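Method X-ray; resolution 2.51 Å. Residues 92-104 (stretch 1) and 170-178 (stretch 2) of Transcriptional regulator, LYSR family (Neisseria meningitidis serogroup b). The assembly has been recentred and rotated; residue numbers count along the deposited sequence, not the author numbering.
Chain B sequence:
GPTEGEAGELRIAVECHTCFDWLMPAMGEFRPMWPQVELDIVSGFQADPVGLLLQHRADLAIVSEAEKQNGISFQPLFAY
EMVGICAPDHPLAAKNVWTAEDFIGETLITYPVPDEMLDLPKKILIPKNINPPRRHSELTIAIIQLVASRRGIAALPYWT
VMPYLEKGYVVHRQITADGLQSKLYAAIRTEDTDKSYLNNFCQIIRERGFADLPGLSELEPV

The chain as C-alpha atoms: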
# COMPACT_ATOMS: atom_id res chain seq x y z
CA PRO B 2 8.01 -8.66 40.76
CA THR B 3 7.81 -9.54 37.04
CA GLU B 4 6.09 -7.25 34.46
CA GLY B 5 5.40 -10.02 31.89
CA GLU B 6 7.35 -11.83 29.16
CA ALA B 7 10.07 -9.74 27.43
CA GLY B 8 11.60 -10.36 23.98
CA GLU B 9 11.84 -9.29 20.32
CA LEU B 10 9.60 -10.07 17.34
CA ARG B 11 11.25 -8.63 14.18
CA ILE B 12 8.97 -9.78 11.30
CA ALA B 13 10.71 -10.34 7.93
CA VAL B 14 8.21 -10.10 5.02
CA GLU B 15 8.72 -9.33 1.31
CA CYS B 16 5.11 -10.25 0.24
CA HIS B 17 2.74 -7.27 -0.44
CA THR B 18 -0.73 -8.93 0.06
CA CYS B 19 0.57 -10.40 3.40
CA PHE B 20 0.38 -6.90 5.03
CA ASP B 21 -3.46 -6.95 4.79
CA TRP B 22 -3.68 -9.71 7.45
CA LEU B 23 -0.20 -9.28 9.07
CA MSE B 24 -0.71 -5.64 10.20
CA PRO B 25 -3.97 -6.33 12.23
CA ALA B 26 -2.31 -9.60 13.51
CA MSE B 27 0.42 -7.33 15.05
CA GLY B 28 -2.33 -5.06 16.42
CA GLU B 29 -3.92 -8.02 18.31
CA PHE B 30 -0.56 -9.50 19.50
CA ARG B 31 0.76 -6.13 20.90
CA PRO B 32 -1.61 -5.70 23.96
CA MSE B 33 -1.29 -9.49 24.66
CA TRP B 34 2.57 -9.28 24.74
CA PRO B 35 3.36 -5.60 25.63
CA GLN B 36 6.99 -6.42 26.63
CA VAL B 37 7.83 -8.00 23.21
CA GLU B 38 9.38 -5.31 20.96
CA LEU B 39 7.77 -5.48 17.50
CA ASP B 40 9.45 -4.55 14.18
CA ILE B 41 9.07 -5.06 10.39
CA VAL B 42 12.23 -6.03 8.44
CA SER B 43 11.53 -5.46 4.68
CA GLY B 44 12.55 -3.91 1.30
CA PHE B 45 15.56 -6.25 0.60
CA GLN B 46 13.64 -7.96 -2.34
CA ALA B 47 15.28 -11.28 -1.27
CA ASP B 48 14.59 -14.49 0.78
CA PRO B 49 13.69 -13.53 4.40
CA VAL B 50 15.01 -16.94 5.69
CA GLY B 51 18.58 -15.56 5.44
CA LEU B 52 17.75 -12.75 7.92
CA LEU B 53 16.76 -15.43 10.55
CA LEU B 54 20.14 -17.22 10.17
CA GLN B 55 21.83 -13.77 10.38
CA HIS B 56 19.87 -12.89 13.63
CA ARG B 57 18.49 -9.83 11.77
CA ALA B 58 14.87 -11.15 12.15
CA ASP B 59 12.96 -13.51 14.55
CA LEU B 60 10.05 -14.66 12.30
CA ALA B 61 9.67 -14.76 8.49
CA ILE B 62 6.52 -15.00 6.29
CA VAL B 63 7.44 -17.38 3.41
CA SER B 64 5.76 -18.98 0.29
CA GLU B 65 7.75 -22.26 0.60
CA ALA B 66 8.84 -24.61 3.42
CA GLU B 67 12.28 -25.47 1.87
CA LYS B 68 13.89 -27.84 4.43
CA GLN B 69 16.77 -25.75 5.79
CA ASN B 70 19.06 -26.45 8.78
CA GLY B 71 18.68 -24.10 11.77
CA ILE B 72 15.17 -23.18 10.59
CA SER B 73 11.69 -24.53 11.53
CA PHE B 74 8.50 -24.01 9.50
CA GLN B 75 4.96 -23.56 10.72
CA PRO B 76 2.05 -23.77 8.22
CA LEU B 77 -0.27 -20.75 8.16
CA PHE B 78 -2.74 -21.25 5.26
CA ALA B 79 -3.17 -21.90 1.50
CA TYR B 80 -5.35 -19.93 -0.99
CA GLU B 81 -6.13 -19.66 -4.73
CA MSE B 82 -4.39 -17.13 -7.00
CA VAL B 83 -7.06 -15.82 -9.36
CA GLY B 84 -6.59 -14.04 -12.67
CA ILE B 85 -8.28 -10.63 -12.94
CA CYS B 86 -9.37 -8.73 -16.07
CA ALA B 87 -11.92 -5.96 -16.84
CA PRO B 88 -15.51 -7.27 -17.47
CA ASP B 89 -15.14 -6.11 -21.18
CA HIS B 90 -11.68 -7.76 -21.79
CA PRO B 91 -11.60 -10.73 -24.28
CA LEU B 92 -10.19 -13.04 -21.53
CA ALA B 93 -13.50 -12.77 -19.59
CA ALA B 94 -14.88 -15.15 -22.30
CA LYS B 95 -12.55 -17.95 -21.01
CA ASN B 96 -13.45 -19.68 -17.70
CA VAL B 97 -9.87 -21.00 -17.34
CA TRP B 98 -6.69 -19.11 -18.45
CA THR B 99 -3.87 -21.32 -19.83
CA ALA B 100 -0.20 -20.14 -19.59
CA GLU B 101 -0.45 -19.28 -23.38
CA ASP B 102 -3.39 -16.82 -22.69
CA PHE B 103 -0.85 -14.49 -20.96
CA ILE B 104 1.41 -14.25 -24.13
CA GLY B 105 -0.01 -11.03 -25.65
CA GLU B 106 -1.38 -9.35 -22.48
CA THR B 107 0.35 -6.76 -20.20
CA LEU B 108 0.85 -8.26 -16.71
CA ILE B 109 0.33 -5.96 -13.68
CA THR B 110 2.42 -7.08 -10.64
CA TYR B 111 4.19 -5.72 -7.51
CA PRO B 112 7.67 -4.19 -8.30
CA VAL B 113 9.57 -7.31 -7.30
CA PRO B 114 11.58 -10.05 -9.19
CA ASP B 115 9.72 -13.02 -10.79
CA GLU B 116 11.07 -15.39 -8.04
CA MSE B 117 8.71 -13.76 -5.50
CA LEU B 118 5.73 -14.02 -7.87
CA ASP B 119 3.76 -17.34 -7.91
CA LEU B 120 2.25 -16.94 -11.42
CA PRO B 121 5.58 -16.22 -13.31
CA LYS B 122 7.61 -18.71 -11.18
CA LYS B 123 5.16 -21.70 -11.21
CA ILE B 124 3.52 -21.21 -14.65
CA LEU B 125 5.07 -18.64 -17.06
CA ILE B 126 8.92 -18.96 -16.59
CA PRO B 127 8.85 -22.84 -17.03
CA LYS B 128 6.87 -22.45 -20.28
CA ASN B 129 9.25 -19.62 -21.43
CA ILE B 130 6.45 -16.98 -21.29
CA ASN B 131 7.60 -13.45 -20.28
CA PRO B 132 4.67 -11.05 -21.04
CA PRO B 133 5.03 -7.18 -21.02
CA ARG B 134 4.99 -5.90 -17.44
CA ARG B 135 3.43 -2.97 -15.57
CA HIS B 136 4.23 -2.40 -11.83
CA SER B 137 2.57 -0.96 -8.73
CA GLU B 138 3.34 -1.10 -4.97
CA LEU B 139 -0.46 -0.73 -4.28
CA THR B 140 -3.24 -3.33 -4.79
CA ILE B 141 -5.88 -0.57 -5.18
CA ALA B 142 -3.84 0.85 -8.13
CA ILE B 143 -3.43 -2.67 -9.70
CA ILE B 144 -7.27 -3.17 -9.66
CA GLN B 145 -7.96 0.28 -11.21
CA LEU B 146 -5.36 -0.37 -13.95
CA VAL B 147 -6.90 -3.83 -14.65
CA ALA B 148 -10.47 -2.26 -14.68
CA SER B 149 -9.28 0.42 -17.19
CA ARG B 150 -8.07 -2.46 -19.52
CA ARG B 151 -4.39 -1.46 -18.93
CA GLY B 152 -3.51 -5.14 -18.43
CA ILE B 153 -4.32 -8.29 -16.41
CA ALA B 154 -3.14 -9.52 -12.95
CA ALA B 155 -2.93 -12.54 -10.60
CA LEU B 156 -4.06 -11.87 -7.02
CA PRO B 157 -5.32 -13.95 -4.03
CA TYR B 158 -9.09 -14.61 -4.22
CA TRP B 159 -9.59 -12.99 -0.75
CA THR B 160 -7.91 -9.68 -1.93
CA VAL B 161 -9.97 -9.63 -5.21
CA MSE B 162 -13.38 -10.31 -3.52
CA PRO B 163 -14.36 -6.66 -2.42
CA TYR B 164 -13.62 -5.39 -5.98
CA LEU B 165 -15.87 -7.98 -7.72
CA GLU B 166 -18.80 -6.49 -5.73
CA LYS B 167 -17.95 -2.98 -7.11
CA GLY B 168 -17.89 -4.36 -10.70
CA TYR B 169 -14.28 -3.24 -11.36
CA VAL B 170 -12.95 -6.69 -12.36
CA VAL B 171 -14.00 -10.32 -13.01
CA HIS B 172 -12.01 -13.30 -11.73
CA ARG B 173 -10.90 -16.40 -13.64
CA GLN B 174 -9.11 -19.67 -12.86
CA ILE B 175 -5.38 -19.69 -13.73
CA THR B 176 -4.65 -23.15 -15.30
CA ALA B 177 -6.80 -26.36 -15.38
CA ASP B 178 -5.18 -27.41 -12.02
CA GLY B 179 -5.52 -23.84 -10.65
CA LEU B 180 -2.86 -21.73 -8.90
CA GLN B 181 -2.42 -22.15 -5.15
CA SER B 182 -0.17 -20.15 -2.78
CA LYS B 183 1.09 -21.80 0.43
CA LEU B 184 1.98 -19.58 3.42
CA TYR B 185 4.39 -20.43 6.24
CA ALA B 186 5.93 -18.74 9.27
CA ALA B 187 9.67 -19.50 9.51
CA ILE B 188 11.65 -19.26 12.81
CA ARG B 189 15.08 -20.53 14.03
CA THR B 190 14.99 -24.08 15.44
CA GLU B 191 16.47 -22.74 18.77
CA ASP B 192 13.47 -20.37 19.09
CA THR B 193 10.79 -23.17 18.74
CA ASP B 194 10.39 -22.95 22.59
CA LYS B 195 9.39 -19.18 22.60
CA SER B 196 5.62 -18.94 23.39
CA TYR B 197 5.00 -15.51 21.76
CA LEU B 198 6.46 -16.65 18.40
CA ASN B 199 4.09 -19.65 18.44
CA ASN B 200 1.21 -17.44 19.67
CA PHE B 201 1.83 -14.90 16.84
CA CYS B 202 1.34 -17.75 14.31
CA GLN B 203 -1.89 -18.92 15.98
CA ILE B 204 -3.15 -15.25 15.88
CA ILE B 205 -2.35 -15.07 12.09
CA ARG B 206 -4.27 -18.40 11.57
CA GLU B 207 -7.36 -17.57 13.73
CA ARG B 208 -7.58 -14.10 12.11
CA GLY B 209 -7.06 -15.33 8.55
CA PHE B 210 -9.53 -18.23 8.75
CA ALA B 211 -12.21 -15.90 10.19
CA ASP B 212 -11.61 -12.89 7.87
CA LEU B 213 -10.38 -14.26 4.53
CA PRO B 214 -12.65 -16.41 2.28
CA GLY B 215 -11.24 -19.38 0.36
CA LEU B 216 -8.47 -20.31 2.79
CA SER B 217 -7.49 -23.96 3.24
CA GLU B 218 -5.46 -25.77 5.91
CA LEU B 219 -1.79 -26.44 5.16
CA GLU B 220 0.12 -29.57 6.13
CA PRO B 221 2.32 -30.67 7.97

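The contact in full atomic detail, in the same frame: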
# COMPACT_ATOMS: atom_id res chain seq x y z
N LEU B 92 -10.47 -11.93 -22.44
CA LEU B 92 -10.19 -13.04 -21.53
C LEU B 92 -11.33 -13.40 -20.58
O LEU B 92 -11.33 -14.50 -20.02
CB LEU B 92 -8.88 -12.86 -20.77
CG LEU B 92 -7.58 -13.02 -21.56
CD1 LEU B 92 -6.41 -12.52 -20.74
CD2 LEU B 92 -7.35 -14.47 -21.99
N ALA B 93 -12.33 -12.51 -20.42
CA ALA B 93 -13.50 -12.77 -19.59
C ALA B 93 -14.36 -13.88 -20.22
O ALA B 93 -15.13 -14.53 -19.52
CB ALA B 93 -14.32 -11.50 -19.40
N ALA B 94 -14.19 -14.11 -21.54
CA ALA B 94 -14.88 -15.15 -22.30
C ALA B 94 -14.39 -16.56 -21.94
O ALA B 94 -15.12 -17.53 -22.16
CB ALA B 94 -14.69 -14.90 -23.79
N LYS B 95 -13.15 -16.68 -21.42
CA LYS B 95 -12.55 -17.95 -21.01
C LYS B 95 -12.74 -18.16 -19.52
O LYS B 95 -12.42 -17.27 -18.73
CB LYS B 95 -11.05 -17.99 -21.34
CG LYS B 95 -10.71 -18.03 -22.83
CD LYS B 95 -9.26 -18.45 -23.09
CE LYS B 95 -9.11 -19.95 -23.24
NZ LYS B 95 -7.75 -20.34 -23.68
N ASN B 96 -13.26 -19.33 -19.12
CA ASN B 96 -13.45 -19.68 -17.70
C ASN B 96 -12.11 -19.98 -17.04
O ASN B 96 -11.89 -19.62 -15.89
CB ASN B 96 -14.39 -20.88 -17.54
CG ASN B 96 -15.87 -20.57 -17.50
OD1 ASN B 96 -16.71 -21.47 -17.61
ND2 ASN B 96 -16.25 -19.31 -17.29
N VAL B 97 -11.20 -20.63 -17.79
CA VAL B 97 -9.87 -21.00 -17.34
C VAL B 97 -8.81 -20.36 -18.26
O VAL B 97 -8.93 -20.46 -19.48
CB VAL B 97 -9.71 -22.55 -17.27
CG1 VAL B 97 -8.31 -22.96 -16.85
CG2 VAL B 97 -10.74 -23.17 -16.33
N TRP B 98 -7.78 -19.72 -17.68
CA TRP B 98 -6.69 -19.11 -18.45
C TRP B 98 -5.49 -20.05 -18.46
O TRP B 98 -4.96 -20.39 -17.40
CB TRP B 98 -6.29 -17.75 -17.88
CG TRP B 98 -7.36 -16.69 -17.89
CD1 TRP B 98 -8.59 -16.77 -18.48
CD2 TRP B 98 -7.27 -15.38 -17.31
NE1 TRP B 98 -9.28 -15.60 -18.29
CE2 TRP B 98 -8.49 -14.72 -17.59
CE3 TRP B 98 -6.28 -14.70 -16.59
CZ2 TRP B 98 -8.76 -13.42 -17.14
CZ3 TRP B 98 -6.53 -13.40 -16.18
CH2 TRP B 98 -7.76 -12.78 -16.44
N THR B 99 -5.06 -20.47 -19.66
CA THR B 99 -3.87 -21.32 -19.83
C THR B 99 -2.66 -20.38 -19.79
O THR B 99 -2.83 -19.18 -19.98
CB THR B 99 -3.93 -22.10 -21.18
OG1 THR B 99 -3.89 -21.18 -22.27
CG2 THR B 99 -5.16 -22.99 -21.30
N ALA B 100 -1.45 -20.92 -19.60
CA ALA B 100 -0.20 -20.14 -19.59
C ALA B 100 -0.07 -19.29 -20.89
O ALA B 100 0.31 -18.12 -20.82
CB ALA B 100 0.99 -21.06 -19.44
N GLU B 101 -0.46 -19.88 -22.04
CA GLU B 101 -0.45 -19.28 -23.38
C GLU B 101 -1.39 -18.06 -23.52
O GLU B 101 -1.15 -17.23 -24.40
CB GLU B 101 -0.79 -20.34 -24.44
CG GLU B 101 0.32 -21.35 -24.71
CD GLU B 101 0.55 -22.47 -23.70
OE1 GLU B 101 -0.30 -22.65 -22.79
OE2 GLU B 101 1.58 -23.16 -23.81
N ASP B 102 -2.44 -17.95 -22.67
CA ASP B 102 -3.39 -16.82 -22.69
C ASP B 102 -2.77 -15.51 -22.19
O ASP B 102 -3.32 -14.44 -22.45
CB ASP B 102 -4.68 -17.16 -21.93
CG ASP B 102 -5.54 -18.25 -22.56
OD1 ASP B 102 -5.64 -18.28 -23.81
OD2 ASP B 102 -6.14 -19.04 -21.81
N PHE B 103 -1.62 -15.60 -21.50
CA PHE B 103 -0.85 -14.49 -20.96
C PHE B 103 0.13 -13.89 -21.99
O PHE B 103 0.56 -12.76 -21.79
CB PHE B 103 -0.07 -14.95 -19.71
CG PHE B 103 -0.93 -15.37 -18.53
CD1 PHE B 103 -1.40 -16.67 -18.41
CD2 PHE B 103 -1.26 -14.45 -17.53
CE1 PHE B 103 -2.20 -17.05 -17.33
CE2 PHE B 103 -2.06 -14.83 -16.45
CZ PHE B 103 -2.52 -16.13 -16.36
N ILE B 104 0.46 -14.64 -23.07
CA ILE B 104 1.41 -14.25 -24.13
C ILE B 104 1.31 -12.79 -24.64
O ILE B 104 2.30 -12.05 -24.57
CB ILE B 104 1.57 -15.32 -25.26
CG1 ILE B 104 2.31 -16.56 -24.72
CG2 ILE B 104 2.30 -14.75 -26.50
CD1 ILE B 104 2.25 -17.80 -25.59
N VAL B 170 -13.59 -5.56 -11.70
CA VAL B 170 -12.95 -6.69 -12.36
C VAL B 170 -13.82 -7.95 -12.28
O VAL B 170 -14.82 -7.99 -11.54
CB VAL B 170 -11.53 -6.96 -11.76
CG1 VAL B 170 -10.56 -5.81 -12.04
CG2 VAL B 170 -11.58 -7.26 -10.25
N VAL B 171 -13.42 -8.98 -13.03
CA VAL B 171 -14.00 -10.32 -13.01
C VAL B 171 -12.83 -11.24 -12.69
O VAL B 171 -11.69 -10.87 -12.96
CB VAL B 171 -14.77 -10.73 -14.30
CG1 VAL B 171 -16.00 -9.86 -14.51
CG2 VAL B 171 -13.88 -10.73 -15.53
N HIS B 172 -13.10 -12.38 -12.06
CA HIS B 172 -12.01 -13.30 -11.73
C HIS B 172 -12.13 -14.59 -12.49
O HIS B 172 -13.25 -15.05 -12.77
CB HIS B 172 -11.84 -13.49 -10.21
CG HIS B 172 -12.84 -14.40 -9.58
ND1 HIS B 172 -12.50 -15.68 -9.16
CD2 HIS B 172 -14.15 -14.19 -9.29
CE1 HIS B 172 -13.60 -16.20 -8.65
NE2 HIS B 172 -14.62 -15.33 -8.70
N ARG B 173 -10.97 -15.15 -12.87
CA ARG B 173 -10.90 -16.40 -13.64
C ARG B 173 -9.82 -17.32 -13.10
O ARG B 173 -8.82 -16.86 -12.54
CB ARG B 173 -10.65 -16.13 -15.14
CG ARG B 173 -11.72 -15.28 -15.85
CD ARG B 173 -13.04 -16.00 -15.94
NE ARG B 173 -14.04 -15.26 -16.70
CZ ARG B 173 -14.99 -14.51 -16.16
NH1 ARG B 173 -15.06 -14.35 -14.85
NH2 ARG B 173 -15.88 -13.90 -16.93
N GLN B 174 -10.03 -18.63 -13.29
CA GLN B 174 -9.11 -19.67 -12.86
C GLN B 174 -7.84 -19.65 -13.71
O GLN B 174 -7.92 -19.62 -14.94
CB GLN B 174 -9.80 -21.03 -12.92
CG GLN B 174 -8.94 -22.17 -12.42
CD GLN B 174 -9.74 -23.41 -12.22
OE1 GLN B 174 -10.21 -24.05 -13.16
NE2 GLN B 174 -9.88 -23.79 -10.97
N ILE B 175 -6.67 -19.65 -13.05
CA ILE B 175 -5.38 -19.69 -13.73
C ILE B 175 -4.98 -21.16 -13.82
O ILE B 175 -4.65 -21.75 -12.79
CB ILE B 175 -4.29 -18.85 -12.99
CG1 ILE B 175 -4.61 -17.35 -13.03
CG2 ILE B 175 -2.88 -19.14 -13.57
CD1 ILE B 175 -3.81 -16.52 -12.03
N THR B 176 -5.04 -21.75 -15.05
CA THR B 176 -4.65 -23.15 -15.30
C THR B 176 -5.76 -24.15 -14.92
O THR B 176 -6.58 -23.87 -14.03
CB THR B 176 -3.21 -23.40 -14.76
OG1 THR B 176 -2.27 -23.21 -15.82
CG2 THR B 176 -3.02 -24.73 -14.03
N ALA B 177 -5.82 -25.30 -15.62
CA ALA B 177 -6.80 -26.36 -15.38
C ALA B 177 -6.72 -26.90 -13.93
O ALA B 177 -7.75 -27.21 -13.32
CB ALA B 177 -6.61 -27.49 -16.38
N ASP B 178 -5.49 -26.98 -13.38
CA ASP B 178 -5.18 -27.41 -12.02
C ASP B 178 -5.36 -26.28 -11.00
O ASP B 178 -5.42 -26.53 -9.79
CB ASP B 178 -3.74 -27.95 -11.95
CG ASP B 178 -3.45 -29.18 -12.80
OD1 ASP B 178 -4.41 -29.78 -13.33
OD2 ASP B 178 -2.26 -29.54 -12.92

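The two stretches meet as short parallel strands, burying 564 Å² summed over both sides. Two bridges define the register: Val97 pairs with Gln174 (CA–CA 4.7 Å) and Trp98 with Ile175 (CA–CA 4.9 Å). The backbone bonds follow the parallel pattern, in which one residue reaches two partners. Trp98 N donates to Gln174 O at 2.7 Å and 173°, nearly linear, and Trp98 O accepts from Thr176 N at 2.7 Å and 148°. A weak bond from Gln174 N to Asn96 O (3.3 Å, 146°) extends the ladder, and Val97 CA approaches Gln174 O at 3.4 Å in a CA–H···O contact.

Polar side-chain contact centres on Arg173, which has the largest covered area, 115 Å². Arg173 NH2 and Arg173 NE both donate to Ala93 O, at 2.8 Å (156°) and 3.1 Å (139°), so one carbonyl near the guanidinium plane receives two bonds. Arg173 NH1 is directed within its own stretch, donating to His172 O at 2.8 Å (158°). Arginine suits this place because its several donors can serve separate carbonyls while its methylenes pack against an aromatic ring.

That ring is Trp98. Arg173 CB lies 3.7 Å from the centroid of the Trp98 five-membered ring, 23° off the normal, the geometry of a CH–pi contact over the face. The indole is also tied to its own stretch, with Trp98 NE1 donating to Leu92 O at 2.9 Å.

Two apolar side-chain contacts, and one mixed contact, complete the interface. On the face shared by Trp98 and Ile175, buried Phe103 brings CZ to 4.1 Å from Ile175 CG1, so the aliphatic chain meets the ring edge. Ala93 CB touches Val171 CG2 at 4.0 Å. On the face carrying Val97 and Gln174, which is more exposed, Val97 CG2 lies 3.3 Å from Gln174 OE1, a van der Waals contact between an aliphatic and a polar side chain, and the latter can remain near solvent.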